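Local coordinates for protein TSSL1 (Pseudomonas aeruginosa, PDB 4B62) that probably anchors the bacterial type VI secretion system to the cell wall, this fragment being its OmpA-like peptidoglycan-binding module, at residues 77-82 against 145-150; 82-87 against 139-144. All blocks are in the same frame, centred on the assembly; numbering follows the deposited sequence.

Contact 1 of 2, residues 77-82 against 145-150. With EDO (1,2-ethanediol), chain B.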
loop_
_atom_site.group_PDB
_atom_site.type_symbol
_atom_site.label_atom_id
_atom_site.label_comp_id
_atom_site.label_asym_id
_atom_site.label_seq_id
_atom_site.Cartn_x
_atom_site.Cartn_y
_atom_site.Cartn_z
ATOM N N VAL A 77 -5.363 -10.790 2.740
ATOM C CA VAL A 77 -4.732 -9.589 2.215
ATOM C C VAL A 77 -3.239 -9.592 2.474
ATOM O O VAL A 77 -2.783 -9.840 3.594
ATOM C CB VAL A 77 -5.352 -8.306 2.811
ATOM C CG1 VAL A 77 -4.650 -7.076 2.254
ATOM C CG2 VAL A 77 -6.834 -8.260 2.490
ATOM N N LEU A 78 -2.481 -9.324 1.414
ATOM C CA LEU A 78 -1.023 -9.149 1.479
ATOM C C LEU A 78 -0.697 -7.688 1.171
ATOM O O LEU A 78 -1.224 -7.124 0.201
ATOM C CB LEU A 78 -0.339 -10.068 0.463
ATOM C CG LEU A 78 1.153 -9.835 0.215
ATOM C CD1 LEU A 78 1.974 -10.266 1.421
ATOM C CD2 LEU A 78 1.605 -10.532 -1.067
ATOM N N VAL A 79 0.167 -7.094 1.992
ATOM C CA VAL A 79 0.662 -5.754 1.740
ATOM C C VAL A 79 2.167 -5.829 1.508
ATOM O O VAL A 79 2.911 -6.237 2.405
ATOM C CB VAL A 79 0.368 -4.790 2.911
ATOM C CG1 VAL A 79 0.774 -3.375 2.528
ATOM C CG2 VAL A 79 -1.090 -4.851 3.308
ATOM N N THR A 80 2.620 -5.439 0.321
ATOM C CA THR A 80 4.051 -5.330 0.061
ATOM C C THR A 80 4.435 -3.858 0.024
ATOM O O THR A 80 3.675 -3.010 -0.477
ATOM C CB THR A 80 4.478 -6.034 -1.231
ATOM O OG1 THR A 80 3.840 -5.436 -2.363
ATOM C CG2 THR A 80 4.134 -7.531 -1.159
ATOM N N GLY A 81 5.589 -3.568 0.617
ATOM C CA GLY A 81 6.129 -2.219 0.698
ATOM C C GLY A 81 7.383 -2.108 -0.158
ATOM O O GLY A 81 8.205 -3.036 -0.200
ATOM N N HIS A 82 7.545 -0.955 -0.808
ATOM C CA HIS A 82 8.606 -0.732 -1.780
ATOM C C HIS A 82 9.194 0.654 -1.603
ATOM O O HIS A 82 8.481 1.596 -1.233
ATOM C CB HIS A 82 8.055 -0.845 -3.197
ATOM C CG HIS A 82 7.346 -2.130 -3.435
ATOM N ND1 HIS A 82 7.956 -3.226 -4.014
ATOM C CD2 HIS A 82 6.084 -2.508 -3.122
ATOM C CE1 HIS A 82 7.090 -4.219 -4.046
ATOM N NE2 HIS A 82 5.949 -3.816 -3.515
ATOM N N ARG A 145 8.243 4.197 -4.669
ATOM C CA ARG A 145 7.893 4.249 -3.248
ATOM C C ARG A 145 6.387 4.055 -3.141
ATOM O O ARG A 145 5.613 4.936 -3.514
ATOM C CB ARG A 145 8.282 5.594 -2.611
ATOM C CG ARG A 145 9.744 5.963 -2.678
ATOM C CD ARG A 145 10.089 7.157 -1.820
ATOM N NE ARG A 145 9.308 8.349 -2.130
ATOM C CZ ARG A 145 9.625 9.263 -3.038
ATOM N NH1 ARG A 145 10.712 9.152 -3.776
ATOM N NH2 ARG A 145 8.823 10.304 -3.211
ATOM N N ARG A 146 5.956 2.894 -2.654
ATOM C CA ARG A 146 4.557 2.529 -2.750
ATOM C C ARG A 146 4.265 1.337 -1.860
ATOM O O ARG A 146 5.183 0.616 -1.432
ATOM C CB ARG A 146 4.200 2.156 -4.199
ATOM C CG ARG A 146 4.731 0.790 -4.626
ATOM C CD ARG A 146 4.744 0.622 -6.124
ATOM N NE ARG A 146 5.048 -0.745 -6.519
ATOM C CZ ARG A 146 6.266 -1.264 -6.653
ATOM N NH1 ARG A 146 7.376 -0.544 -6.485
ATOM N NH2 ARG A 146 6.359 -2.550 -7.013
ATOM N N VAL A 147 2.978 1.124 -1.612
ATOM C CA VAL A 147 2.503 -0.166 -1.138
ATOM C C VAL A 147 1.595 -0.770 -2.213
ATOM O O VAL A 147 0.915 -0.050 -2.959
ATOM C CB VAL A 147 1.755 -0.098 0.223
ATOM C CG1 VAL A 147 2.710 0.360 1.311
ATOM C CG2 VAL A 147 0.533 0.797 0.170
ATOM N N GLU A 148 1.618 -2.103 -2.291
ATOM C CA GLU A 148 0.685 -2.853 -3.102
ATOM C C GLU A 148 -0.128 -3.708 -2.154
ATOM O O GLU A 148 0.422 -4.548 -1.433
ATOM C CB GLU A 148 1.410 -3.700 -4.154
ATOM C CG GLU A 148 2.125 -2.864 -5.206
ATOM C CD GLU A 148 2.717 -3.663 -6.369
ATOM O OE1 GLU A 148 2.446 -4.890 -6.468
ATOM O OE2 GLU A 148 3.455 -3.044 -7.186
ATOM N N ILE A 149 -1.435 -3.483 -2.156
ATOM C CA ILE A 149 -2.359 -4.182 -1.278
ATOM C C ILE A 149 -3.115 -5.208 -2.137
ATOM O O ILE A 149 -3.910 -4.842 -2.999
ATOM C CB ILE A 149 -3.358 -3.211 -0.626
ATOM C CG1 ILE A 149 -2.615 -2.141 0.176
ATOM C CG2 ILE A 149 -4.336 -3.951 0.278
ATOM C CD1 ILE A 149 -3.476 -0.966 0.598
ATOM N N THR A 150 -2.840 -6.489 -1.917
ATOM C CA THR A 150 -3.444 -7.550 -2.699
ATOM C C THR A 150 -4.516 -8.218 -1.866
ATOM O O THR A 150 -4.231 -8.708 -0.777
ATOM C CB THR A 150 -2.383 -8.589 -3.103
ATOM O OG1 THR A 150 -1.440 -7.987 -3.993
ATOM C CG2 THR A 150 -3.011 -9.781 -3.797
HETATM C C1 EDO B . 0.949 -8.770 -6.043
HETATM O O1 EDO B . -0.303 -9.481 -6.008
HETATM C C2 EDO B . 1.706 -8.948 -7.360
HETATM O O2 EDO B . 0.928 -8.456 -8.462
HETATM O O HOH W 1 3.165 -6.756 -4.609
#
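Strands 77-82 and 146-150 run antiparallel, their axes 4.7 Å apart at the closest and at 169°, in a register that alternates hydrogen-bonded pairs such as Thr80-Glu148 with non-hydrogen-bonded ones such as Val79-Ile149. One sheet face is largely polar, with Leu78 at its far end. There CG of Arg146 stands between its backbone N and carbonyl carbon (chi1 74°), and the chain, extended from CG to NE, lays the guanidinium flat on His82, centres 3.6 Å apart and planes at 18°, with NH2 over the middle of the imidazole. In the guanidinium plane NE (2.9 Å) and NH2 both grip Glu148 OE2 side-on, while NH2 also reaches Glu130 O. A 2.9 Å hydrogen bond joins His82 NE2 to Thr80 OG1, and one water links that hydroxyl to Glu148 OE1. Thr150 OG1 is hydrogen-bonded to O1 of an ethanediol (2.8 Å), probably from the crystallisation liquor and also held by Arg37. On the other face, branched aliphatic residues suit extended backbone and apolar core: Val77 CG1 meets Ile149 CG2 at 3.7 Å, and Val79 CG1 lies against Val147 CB. Helix 96-115 packs here through Ala104, Val107 and Ala108, while strands 37-43 and 121-125 flank the pair.

Contact 2 of 2, residues 82-87 against 139-144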
loop_
_atom_site.group_PDB
_atom_site.type_symbol
_atom_site.label_atom_id
_atom_site.label_comp_id
_atom_site.label_asym_id
_atom_site.label_seq_id
_atom_site.Cartn_x
_atom_site.Cartn_y
_atom_site.Cartn_z
ATOM N N HIS A 82 7.545 -0.955 -0.808
ATOM C CA HIS A 82 8.606 -0.732 -1.780
ATOM C C HIS A 82 9.194 0.654 -1.603
ATOM O O HIS A 82 8.481 1.596 -1.233
ATOM C CB HIS A 82 8.055 -0.845 -3.197
ATOM C CG HIS A 82 7.346 -2.130 -3.435
ATOM N ND1 HIS A 82 7.956 -3.226 -4.014
ATOM C CD2 HIS A 82 6.084 -2.508 -3.122
ATOM C CE1 HIS A 82 7.090 -4.219 -4.046
ATOM N NE2 HIS A 82 5.949 -3.816 -3.515
ATOM N N SER A 83 10.494 0.746 -1.860
ATOM C CA SER A 83 11.234 1.990 -1.840
ATOM C C SER A 83 11.734 2.315 -3.234
ATOM O O SER A 83 11.646 1.493 -4.159
ATOM C CB SER A 83 12.441 1.890 -0.905
ATOM O OG SER A 83 13.377 0.936 -1.390
ATOM N N ASP A 84 12.287 3.509 -3.371
ATOM C CA ASP A 84 13.143 3.842 -4.504
ATOM C C ASP A 84 14.569 3.357 -4.145
ATOM O O ASP A 84 14.729 2.587 -3.202
ATOM C CB ASP A 84 13.060 5.347 -4.806
ATOM C CG ASP A 84 13.441 6.204 -3.632
ATOM O OD1 ASP A 84 14.190 5.726 -2.748
ATOM O OD2 ASP A 84 12.976 7.368 -3.607
ATOM N N ASN A 85 15.589 3.814 -4.864
ATOM C CA ASN A 85 16.982 3.459 -4.547
ATOM C C ASN A 85 17.787 4.621 -3.946
ATOM O O ASN A 85 19.027 4.624 -3.991
ATOM C CB ASN A 85 17.680 2.909 -5.792
ATOM C CG ASN A 85 17.919 3.972 -6.839
ATOM O OD1 ASN A 85 17.398 5.085 -6.744
ATOM N ND2 ASN A 85 18.722 3.640 -7.842
ATOM N N ARG A 86 17.072 5.574 -3.354
ATOM C CA ARG A 86 17.648 6.811 -2.812
ATOM C C ARG A 86 17.200 6.972 -1.369
ATOM O O ARG A 86 16.295 7.753 -1.080
ATOM C CB ARG A 86 17.188 8.036 -3.602
ATOM C CG ARG A 86 17.282 7.914 -5.103
ATOM C CD ARG A 86 18.684 7.693 -5.632
ATOM N NE ARG A 86 18.666 7.620 -7.098
ATOM C CZ ARG A 86 18.881 8.641 -7.929
ATOM N NH1 ARG A 86 19.147 9.866 -7.475
ATOM N NH2 ARG A 86 18.832 8.432 -9.241
ATOM N N PRO A 87 17.826 6.232 -0.450
ATOM C CA PRO A 87 17.373 6.259 0.940
ATOM C C PRO A 87 17.518 7.615 1.625
ATOM O O PRO A 87 18.494 8.338 1.395
ATOM C CB PRO A 87 18.285 5.237 1.620
ATOM C CG PRO A 87 19.520 5.253 0.796
ATOM C CD PRO A 87 19.033 5.411 -0.611
ATOM N N GLU A 139 10.019 11.781 -10.425
ATOM C CA GLU A 139 8.679 11.227 -10.581
ATOM C C GLU A 139 8.690 9.680 -10.581
ATOM O O GLU A 139 7.802 9.058 -10.000
ATOM C CB GLU A 139 7.978 11.817 -11.801
ATOM C CG GLU A 139 8.446 11.267 -13.117
ATOM C CD GLU A 139 7.691 10.009 -13.504
ATOM O OE1 GLU A 139 6.657 9.664 -12.880
ATOM O OE2 GLU A 139 8.147 9.380 -14.430
ATOM N N GLY A 140 9.712 9.077 -11.189
ATOM C CA GLY A 140 9.839 7.631 -11.184
ATOM C C GLY A 140 10.085 7.099 -9.790
ATOM O O GLY A 140 9.471 6.110 -9.381
ATOM N N ARG A 141 10.965 7.760 -9.045
ATOM C CA ARG A 141 11.192 7.345 -7.667
ATOM C C ARG A 141 9.903 7.393 -6.846
ATOM O O ARG A 141 9.653 6.514 -6.017
ATOM C CB ARG A 141 12.313 8.178 -7.029
ATOM C CG ARG A 141 13.676 7.896 -7.656
ATOM C CD ARG A 141 14.804 8.573 -6.929
ATOM N NE ARG A 141 14.798 10.032 -7.005
ATOM C CZ ARG A 141 15.380 10.755 -7.960
ATOM N NH1 ARG A 141 15.997 10.169 -8.984
ATOM N NH2 ARG A 141 15.354 12.090 -7.884
ATOM N N ALA A 142 9.096 8.441 -7.059
ATOM C CA ALA A 142 7.841 8.584 -6.343
ATOM C C ALA A 142 6.848 7.479 -6.685
ATOM O O ALA A 142 6.046 7.102 -5.848
ATOM C CB ALA A 142 7.234 9.959 -6.591
ATOM N N ARG A 143 6.900 6.955 -7.914
ATOM C CA ARG A 143 6.067 5.802 -8.283
ATOM C C ARG A 143 6.587 4.499 -7.637
ATOM O O ARG A 143 5.794 3.609 -7.297
ATOM C CB ARG A 143 5.984 5.641 -9.804
ATOM C CG ARG A 143 5.099 6.698 -10.422
ATOM C CD ARG A 143 4.777 6.483 -11.873
ATOM N NE ARG A 143 5.867 6.931 -12.721
ATOM C CZ ARG A 143 6.432 6.206 -13.689
ATOM N NH1 ARG A 143 6.008 4.975 -13.958
ATOM N NH2 ARG A 143 7.435 6.720 -14.400
ATOM N N ASN A 144 7.901 4.379 -7.459
ATOM C CA ASN A 144 8.467 3.162 -6.854
ATOM C C ASN A 144 8.200 3.055 -5.364
ATOM O O ASN A 144 7.940 1.962 -4.854
ATOM C CB ASN A 144 9.958 3.039 -7.117
ATOM C CG ASN A 144 10.252 2.620 -8.546
ATOM O OD1 ASN A 144 9.433 1.966 -9.168
ATOM N ND2 ASN A 144 11.411 3.014 -9.071
#
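Asp84 OD1 is gripped by two donors, the backbone N of Arg86 at 2.9 Å and Asn96 ND2 from helix 96-115, while the same side chain leans on Arg141. The bond from Arg86 N closes an Asx turn and arrives from above the carboxylate plane, 60° out of it. Standing between the backbone N and the carbonyl carbon (chi1 58°), CG of Asp84 leaves OD2 facing the helix. There Asp84 OD2 lies 3.6 Å from Arg141 CB and forms a salt bridge with Arg145 NH1, just beyond the helix end. Arg141 thus meets the aspartate with its aliphatic stem, its CB also 3.7 Å from Asp84 CB, and the guanidinium is carried past. A short, forked acid suits this spot, serving the turn with one oxygen and a charge with the other. Gly81-His82-Ser83-Asp84 matches the loop signature of OmpA-like domains, whose aspartate contacts the diaminopimelate of peptidoglycan in relatives; Asp84 is its counterpart by sequence. Before it, Ser83 OG donates to Asp84 O at 2.8 Å, on a lone pair in the carbonyl plane. Asn144, at the last turn of helix 138-144, sets CB 3.7 Å from Ser83 O. Its amide, able both to accept and to donate, takes a bond from Val132 N and gives others to Ala133 O and Asn135 OD1, while Arg141 NH1 donates to Asn135 O. The helix-end carbonyl, Asn144 O, lies 3.3 Å from His82 CB. Nearer the solvent, Arg141 NH1 lies over one face of the Arg86 guanidinium, off-centre, with the planes 33° apart, a close approach of like charges whose exact placement is doubtful.

How the contacts relate
Contact 1 lies near the centre of the chain and is mostly buried, whereas contact 2, whose centre is about 14 Å from that of contact 1, reaches the surface. Backbone hydrogen bonds between strands hold contact 1; contact 2 relies on side-chain packing across a loop and a helix, with its bonds made within the loop, within the helix or to outside partners. His82 belongs to both, as the end of strand 77-82 and the start of the loop. Because that strand runs on into the loop, and helix 138-144 leads straight into strand 146-152, contact 2 is nested within the chain loop that contact 1 closes. Arg145, at the helix-strand junction, ties the two contacts together through its charge.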